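Local coordinates for argonaute (Methanocaldococcus jannaschii, PDB 5G5S), which cuts single-stranded DNA targets using short single-stranded DNA guides and may defend the cell against invading genetic elements, at residues 563-574 and 590-601. Sequence-based numbering, arbitrary orientation. Where two conformers were deposited one is given.
Sequences ENKNILFLRDGF and LNSNIEVISIRK
D572, R600 and F569 carry much of this contact, which pairs the two parallel strands of a beta-alpha-beta crossover in the RNase H-like PIWI domain: helix 577-590 links neighbours 566-571 and 593-600, their short axes 21° apart. The ladder of backbone bonds puts F569 N on E595 O at 2.7 Å, and that carbonyl oxygen also lies at the edge of the F569 ring, in its plane. CD1 of the same ring rests 3.9 Å from I594 CG2, while L547 and I551 of helix 547-556 pack against the phenyl group. D572 follows directly on strand 566-571, at the strand ends where an RNase H fold gathers catalytic acids. By similarity a catalytic manganese ligand, it has its CG anti to the backbone N (chi1 -158°), which carries the carboxylate across to the C-terminal end of strand 593-600. Here the R600 guanidinium turns one face to it, with D572 OD1 over its centre, an attraction of charges without an aimed N-H. R600 NH1 also comes within 3.3 Å of F574 CE2, approaching obliquely. The side chain of K601 lies near those of D506 and D690, by similarity further manganese ligands, and its NZ forms a 2.8 Å salt bridge with D572 OD2, approaching from above the carboxylate plane.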
loop_
_atom_site.group_PDB
_atom_site.type_symbol
_atom_site.label_atom_id
_atom_site.label_comp_id
_atom_site.label_asym_id
_atom_site.label_seq_id
_atom_site.Cartn_x
_atom_site.Cartn_y
_atom_site.Cartn_z
ATOM N N GLU A 563 3.735 -28.100 0.806
ATOM C CA GLU A 563 4.569 -29.095 0.151
ATOM C C GLU A 563 3.955 -29.454 -1.189
ATOM O O GLU A 563 2.720 -29.496 -1.303
ATOM C CB GLU A 563 4.654 -30.355 1.013
ATOM C CG GLU A 563 5.155 -30.101 2.427
ATOM C CD GLU A 563 5.352 -31.317 3.314
ATOM O OE1 GLU A 563 4.932 -32.434 2.926
ATOM O OE2 GLU A 563 5.931 -31.142 4.411
ATOM N N ASN A 564 4.819 -29.768 -2.195
ATOM C CA ASN A 564 4.425 -30.193 -3.554
ATOM C C ASN A 564 3.484 -29.168 -4.223
ATOM O O ASN A 564 2.575 -29.519 -4.987
ATOM C CB ASN A 564 3.832 -31.597 -3.504
ATOM C CG ASN A 564 4.572 -32.516 -2.554
ATOM O OD1 ASN A 564 5.796 -32.676 -2.625
ATOM N ND2 ASN A 564 3.850 -33.123 -1.626
ATOM N N LYS A 565 3.739 -27.887 -3.915
ATOM C CA LYS A 565 2.957 -26.753 -4.357
ATOM C C LYS A 565 3.770 -25.804 -5.218
ATOM O O LYS A 565 4.999 -25.827 -5.195
ATOM C CB LYS A 565 2.426 -25.983 -3.126
ATOM C CG LYS A 565 1.469 -26.757 -2.202
ATOM C CD LYS A 565 0.099 -27.059 -2.823
ATOM C CE LYS A 565 -0.755 -27.953 -1.958
ATOM N NZ LYS A 565 -1.296 -27.228 -0.778
ATOM N N ASN A 566 3.058 -24.961 -5.982
ATOM C CA ASN A 566 3.604 -23.877 -6.786
ATOM C C ASN A 566 3.000 -22.632 -6.164
ATOM O O ASN A 566 1.792 -22.434 -6.242
ATOM C CB ASN A 566 3.249 -24.014 -8.277
ATOM C CG ASN A 566 4.064 -23.076 -9.133
ATOM O OD1 ASN A 566 4.757 -22.178 -8.641
ATOM N ND2 ASN A 566 4.033 -23.275 -10.428
ATOM N N ILE A 567 3.832 -21.865 -5.436
ATOM C CA ILE A 567 3.436 -20.689 -4.653
ATOM C C ILE A 567 4.160 -19.456 -5.127
ATOM O O ILE A 567 5.382 -19.470 -5.275
ATOM C CB ILE A 567 3.666 -20.925 -3.116
ATOM C CG1 ILE A 567 2.915 -22.183 -2.613
ATOM C CG2 ILE A 567 3.273 -19.710 -2.274
ATOM C CD1 ILE A 567 3.567 -22.838 -1.440
ATOM N N LEU A 568 3.399 -18.372 -5.329
ATOM C CA LEU A 568 3.927 -17.079 -5.732
ATOM C C LEU A 568 3.702 -16.094 -4.585
ATOM O O LEU A 568 2.567 -15.929 -4.151
ATOM C CB LEU A 568 3.249 -16.588 -7.040
ATOM C CG LEU A 568 3.551 -15.135 -7.488
ATOM C CD1 LEU A 568 4.997 -14.966 -7.910
ATOM C CD2 LEU A 568 2.602 -14.666 -8.583
ATOM N N PHE A 569 4.788 -15.473 -4.077
ATOM C CA PHE A 569 4.722 -14.452 -3.023
ATOM C C PHE A 569 4.856 -13.056 -3.612
ATOM O O PHE A 569 5.716 -12.795 -4.456
ATOM C CB PHE A 569 5.778 -14.641 -1.930
ATOM C CG PHE A 569 5.500 -15.781 -0.984
ATOM C CD1 PHE A 569 5.998 -17.057 -1.241
ATOM C CD2 PHE A 569 4.795 -15.570 0.197
ATOM C CE1 PHE A 569 5.767 -18.101 -0.349
ATOM C CE2 PHE A 569 4.557 -16.620 1.083
ATOM C CZ PHE A 569 5.023 -17.882 0.795
ATOM N N LEU A 570 3.998 -12.164 -3.144
ATOM C CA LEU A 570 3.953 -10.772 -3.552
ATOM C C LEU A 570 4.338 -9.936 -2.338
ATOM O O LEU A 570 3.725 -10.059 -1.265
ATOM C CB LEU A 570 2.517 -10.444 -3.990
ATOM C CG LEU A 570 2.061 -10.623 -5.445
ATOM C CD1 LEU A 570 2.731 -11.758 -6.168
ATOM C CD2 LEU A 570 0.565 -10.714 -5.531
ATOM N N ARG A 571 5.396 -9.129 -2.484
ATOM C CA ARG A 571 5.836 -8.255 -1.401
ATOM C C ARG A 571 6.317 -6.890 -1.894
ATOM O O ARG A 571 6.748 -6.757 -3.036
ATOM C CB ARG A 571 6.834 -8.944 -0.434
ATOM C CG ARG A 571 8.038 -9.628 -1.079
ATOM C CD ARG A 571 8.899 -10.363 -0.051
ATOM N NE ARG A 571 9.904 -9.488 0.560
ATOM C CZ ARG A 571 10.708 -9.834 1.565
ATOM N NH1 ARG A 571 10.631 -11.045 2.102
ATOM N NH2 ARG A 571 11.585 -8.964 2.048
ATOM N N ASP A 572 6.166 -5.871 -1.046
ATOM C CA ASP A 572 6.647 -4.514 -1.283
ATOM C C ASP A 572 7.937 -4.486 -0.505
ATOM O O ASP A 572 7.973 -3.971 0.618
ATOM C CB ASP A 572 5.664 -3.462 -0.744
ATOM C CG ASP A 572 5.805 -2.089 -1.374
ATOM O OD1 ASP A 572 6.925 -1.526 -1.333
ATOM O OD2 ASP A 572 4.792 -1.568 -1.893
ATOM N N GLY A 573 8.944 -5.150 -1.050
ATOM C CA GLY A 573 10.247 -5.276 -0.422
ATOM C C GLY A 573 11.177 -6.222 -1.146
ATOM O O GLY A 573 10.735 -7.060 -1.940
ATOM N N PHE A 574 12.476 -6.092 -0.874
ATOM C CA PHE A 574 13.476 -6.943 -1.500
ATOM C C PHE A 574 13.980 -8.018 -0.578
ATOM O O PHE A 574 13.894 -7.882 0.644
ATOM C CB PHE A 574 14.611 -6.127 -2.132
ATOM C CG PHE A 574 14.104 -5.138 -3.152
ATOM C CD1 PHE A 574 13.642 -5.567 -4.393
ATOM C CD2 PHE A 574 14.038 -3.780 -2.859
ATOM C CE1 PHE A 574 13.144 -4.651 -5.328
ATOM C CE2 PHE A 574 13.555 -2.867 -3.800
ATOM C CZ PHE A 574 13.105 -3.309 -5.025
ATOM N N LEU A 590 10.458 -28.585 1.003
ATOM C CA LEU A 590 9.016 -28.661 0.714
ATOM C C LEU A 590 8.686 -29.407 -0.581
ATOM O O LEU A 590 7.563 -29.891 -0.710
ATOM C CB LEU A 590 8.379 -27.269 0.636
ATOM C CG LEU A 590 8.295 -26.413 1.900
ATOM C CD1 LEU A 590 7.902 -24.987 1.527
ATOM C CD2 LEU A 590 7.307 -26.984 2.907
ATOM N N ASN A 591 9.646 -29.489 -1.541
ATOM C CA ASN A 591 9.472 -30.055 -2.894
ATOM C C ASN A 591 8.439 -29.173 -3.627
ATOM O O ASN A 591 7.528 -29.651 -4.317
ATOM C CB ASN A 591 9.078 -31.543 -2.882
ATOM C CG ASN A 591 8.942 -32.135 -4.264
ATOM O OD1 ASN A 591 9.789 -31.927 -5.136
ATOM N ND2 ASN A 591 7.839 -32.833 -4.510
ATOM N N SER A 592 8.609 -27.853 -3.433
ATOM C CA SER A 592 7.739 -26.813 -3.926
ATOM C C SER A 592 8.494 -25.806 -4.727
ATOM O O SER A 592 9.672 -25.568 -4.480
ATOM C CB SER A 592 7.072 -26.102 -2.749
ATOM O OG SER A 592 6.155 -26.951 -2.078
ATOM N N ASN A 593 7.796 -25.183 -5.671
ATOM C CA ASN A 593 8.313 -24.082 -6.469
ATOM C C ASN A 593 7.875 -22.809 -5.723
ATOM O O ASN A 593 6.677 -22.563 -5.551
ATOM C CB ASN A 593 7.746 -24.130 -7.875
ATOM C CG ASN A 593 8.291 -23.061 -8.787
ATOM O OD1 ASN A 593 9.379 -23.191 -9.350
ATOM N ND2 ASN A 593 7.508 -22.014 -9.017
ATOM N N ILE A 594 8.851 -22.060 -5.195
ATOM C CA ILE A 594 8.598 -20.828 -4.455
ATOM C C ILE A 594 9.062 -19.659 -5.287
ATOM O O ILE A 594 10.243 -19.550 -5.632
ATOM C CB ILE A 594 9.221 -20.822 -3.027
ATOM C CG1 ILE A 594 8.864 -22.089 -2.191
ATOM C CG2 ILE A 594 8.908 -19.515 -2.283
ATOM C CD1 ILE A 594 7.332 -22.328 -1.827
ATOM N N GLU A 595 8.119 -18.792 -5.635
ATOM C CA GLU A 595 8.436 -17.600 -6.404
ATOM C C GLU A 595 8.146 -16.348 -5.608
ATOM O O GLU A 595 7.299 -16.359 -4.710
ATOM C CB GLU A 595 7.727 -17.595 -7.753
ATOM C CG GLU A 595 8.314 -18.605 -8.723
ATOM C CD GLU A 595 7.590 -18.698 -10.051
ATOM O OE1 GLU A 595 6.840 -17.754 -10.383
ATOM O OE2 GLU A 595 7.761 -19.719 -10.754
ATOM N N VAL A 596 8.910 -15.294 -5.896
ATOM C CA VAL A 596 8.791 -13.990 -5.270
ATOM C C VAL A 596 9.019 -12.881 -6.292
ATOM O O VAL A 596 9.929 -12.949 -7.118
ATOM C CB VAL A 596 9.601 -13.833 -3.935
ATOM C CG1 VAL A 596 11.111 -13.882 -4.160
ATOM C CG2 VAL A 596 9.203 -12.567 -3.179
ATOM N N ILE A 597 8.130 -11.900 -6.274
ATOM C CA ILE A 597 8.215 -10.721 -7.109
ATOM C C ILE A 597 7.998 -9.511 -6.191
ATOM O O ILE A 597 7.206 -9.578 -5.248
ATOM C CB ILE A 597 7.269 -10.791 -8.343
ATOM C CG1 ILE A 597 7.731 -9.792 -9.460
ATOM C CG2 ILE A 597 5.785 -10.628 -7.940
ATOM C CD1 ILE A 597 7.116 -9.937 -10.888
ATOM N N SER A 598 8.739 -8.435 -6.441
ATOM C CA SER A 598 8.636 -7.201 -5.675
ATOM C C SER A 598 7.650 -6.264 -6.374
ATOM O O SER A 598 7.749 -6.043 -7.581
ATOM C CB SER A 598 10.010 -6.555 -5.511
ATOM O OG SER A 598 9.921 -5.244 -4.979
ATOM N N ILE A 599 6.655 -5.782 -5.628
ATOM C CA ILE A 599 5.633 -4.878 -6.147
ATOM C C ILE A 599 5.754 -3.597 -5.350
ATOM O O ILE A 599 5.508 -3.593 -4.151
ATOM C CB ILE A 599 4.222 -5.533 -6.120
ATOM C CG1 ILE A 599 4.179 -6.722 -7.123
ATOM C CG2 ILE A 599 3.099 -4.490 -6.410
ATOM C CD1 ILE A 599 3.065 -7.637 -6.962
ATOM N N ARG A 600 6.226 -2.532 -6.005
ATOM C CA ARG A 600 6.434 -1.245 -5.356
ATOM C C ARG A 600 5.492 -0.153 -5.864
ATOM O O ARG A 600 5.595 0.307 -7.007
ATOM C CB ARG A 600 7.915 -0.840 -5.396
ATOM C CG ARG A 600 8.800 -1.853 -4.664
ATOM C CD ARG A 600 10.221 -1.384 -4.508
ATOM N NE ARG A 600 10.416 -0.534 -3.331
ATOM C CZ ARG A 600 10.728 -0.985 -2.120
ATOM N NH1 ARG A 600 10.862 -2.286 -1.901
ATOM N NH2 ARG A 600 10.895 -0.137 -1.115
ATOM N N LYS A 601 4.542 0.230 -4.998
ATOM C CA LYS A 601 3.553 1.278 -5.257
ATOM C C LYS A 601 4.231 2.661 -5.220
ATOM O O LYS A 601 3.825 3.572 -5.930
ATOM C CB LYS A 601 2.364 1.183 -4.252
ATOM C CG LYS A 601 2.768 1.268 -2.772
ATOM C CD LYS A 601 1.583 1.051 -1.834
ATOM C CE LYS A 601 2.018 0.571 -0.463
ATOM N NZ LYS A 601 2.461 -0.854 -0.475
#